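Local coordinates for glucose-6-phosphate acetyltransferase 1 (Arabidopsis thaliana, PDB 3T90) that catalyses transfer of the acetyl group of acetyl-CoA to D-glucosamine 6-phosphate, a step in UDP-N-acetylglucosamine biosynthesis, and works as a homodimer, at the interface of chains A and B. Residues are numbered along the deposited sequence; one frame, centred on the assembly and turned at random. Chains: chain A/B, Glucose-6-phosphate acetyltransferase 1.

The interface of chains A and B. Residues chain A 139-142; chain B 142-144.
The backbone carbonyl oxygen of B:Gln143 is gripped by the side-chain amide of A:Asn139 across the interface and by a water that links the two chains. This is a worked example of dimerisation by strand pairing: in this GNAT-fold homodimer the last strands, residues 138-147 of each chain, run antiparallel across the two-fold axis, with A:Ile142 bridged to B:Ile142 and A:Ser141 to B:Gln143. The amide nitrogen ND2 of A:Asn139 donates to B:Gln143 O at 2.9 Å, with 160° at the hydrogen. The acceptor lies near the plane of the asparagine amide, while the donor is tilted from the plane of the carbonyl it meets. With CG anti to the backbone N (chi1 167°), the asparagine side chain reaches over to the partner strand and supplies an N-H where the main chain of A:Lys140 stands back. The backbone N of A:Lys140 instead meets water 1 at 2.9 Å, and the water lies 3.1 Å from B:Gln143 O, bridging the two strands. The same water pairs with the side-chain nitrogen NE2 of B:Gln143 at 2.6 Å; the glutamine chain, extended beyond CG (chi2 -159°), carries its amide alongside chain A to the water. B:Gln143 NE2 also lies 3.4 Å from A:Ser141 CB. Beside this network the backbone N of B:Gln143 donates to A:Ser141 O at 3.0 Å, reaching the carbonyl from above its plane. Apolar groups lie on one side of the asparagine amide plane. The side chain of B:Ile142 crosses the asparagine at about a right angle, its CD1 methyl resting over that face 3.7 Å from A:Asn139 CG, and the sulfur SD of B:Met144, on a bent chain, lies 3.7 Å from A:Asn139 CB.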
loop_
_atom_site.group_PDB
_atom_site.type_symbol
_atom_site.label_atom_id
_atom_site.label_comp_id
_atom_site.label_asym_id
_atom_site.label_seq_id
_atom_site.Cartn_x
_atom_site.Cartn_y
_atom_site.Cartn_z
ATOM N N ASN A 139 -12.161 -2.737 11.509
ATOM C CA ASN A 139 -10.862 -3.334 11.810
ATOM C C ASN A 139 -10.961 -4.863 11.875
ATOM O O ASN A 139 -11.518 -5.395 12.844
ATOM C CB ASN A 139 -10.415 -2.836 13.198
ATOM C CG ASN A 139 -9.218 -3.641 13.773
ATOM O OD1 ASN A 139 -9.268 -4.002 14.964
ATOM N ND2 ASN A 139 -8.179 -3.979 12.944
ATOM N N LYS A 140 -10.370 -5.571 10.919
ATOM C CA LYS A 140 -10.407 -7.017 10.946
ATOM C C LYS A 140 -9.088 -7.675 10.728
ATOM O O LYS A 140 -9.025 -8.916 10.614
ATOM C CB LYS A 140 -11.390 -7.496 9.837
ATOM C CG LYS A 140 -12.903 -7.016 10.040
ATOM C CD LYS A 140 -13.480 -7.526 11.348
ATOM C CE LYS A 140 -14.746 -6.697 11.732
ATOM N NZ LYS A 140 -15.629 -6.898 10.604
ATOM N N SER A 141 -8.013 -6.915 10.527
ATOM C CA SER A 141 -6.677 -7.434 10.360
ATOM C C SER A 141 -5.734 -6.507 11.109
ATOM O O SER A 141 -6.100 -5.420 11.558
ATOM C CB SER A 141 -6.207 -7.434 8.900
ATOM O OG SER A 141 -7.005 -8.423 8.209
ATOM N N ILE A 142 -4.508 -6.989 11.292
ATOM C CA ILE A 142 -3.399 -6.235 11.907
ATOM C C ILE A 142 -2.270 -5.944 10.966
ATOM O O ILE A 142 -2.148 -6.567 9.913
ATOM C CB ILE A 142 -2.828 -6.980 13.099
ATOM C CG1 ILE A 142 -2.292 -8.367 12.720
ATOM C CG2 ILE A 142 -3.906 -7.193 14.175
ATOM C CD1 ILE A 142 -1.425 -9.011 13.883
ATOM N N ILE B 142 -2.917 -1.506 13.635
ATOM C CA ILE B 142 -4.040 -2.276 13.065
ATOM C C ILE B 142 -4.488 -1.788 11.722
ATOM O O ILE B 142 -4.176 -0.669 11.319
ATOM C CB ILE B 142 -5.241 -2.252 13.991
ATOM C CG1 ILE B 142 -5.744 -0.828 14.261
ATOM C CG2 ILE B 142 -4.890 -2.871 15.355
ATOM C CD1 ILE B 142 -7.168 -0.820 14.964
ATOM N N GLN B 143 -5.160 -2.656 10.970
ATOM C CA GLN B 143 -5.660 -2.311 9.667
ATOM C C GLN B 143 -7.100 -1.877 9.805
ATOM O O GLN B 143 -7.909 -2.554 10.486
ATOM C CB GLN B 143 -5.547 -3.484 8.694
ATOM C CG GLN B 143 -5.931 -3.081 7.206
ATOM C CD GLN B 143 -6.309 -4.304 6.416
ATOM O OE1 GLN B 143 -5.671 -4.637 5.435
ATOM N NE2 GLN B 143 -7.392 -4.945 6.829
ATOM N N MET B 144 -7.449 -0.790 9.123
ATOM C CA MET B 144 -8.860 -0.427 8.912
ATOM C C MET B 144 -9.181 -0.582 7.422
ATOM O O MET B 144 -8.339 -0.330 6.566
ATOM C CB MET B 144 -9.126 1.043 9.301
ATOM C CG MET B 144 -8.802 1.474 10.698
ATOM S SD MET B 144 -9.610 0.523 11.988
ATOM C CE MET B 144 -11.317 0.914 11.726
HETATM O O HOH W 1 -9.355 -4.352 8.470
#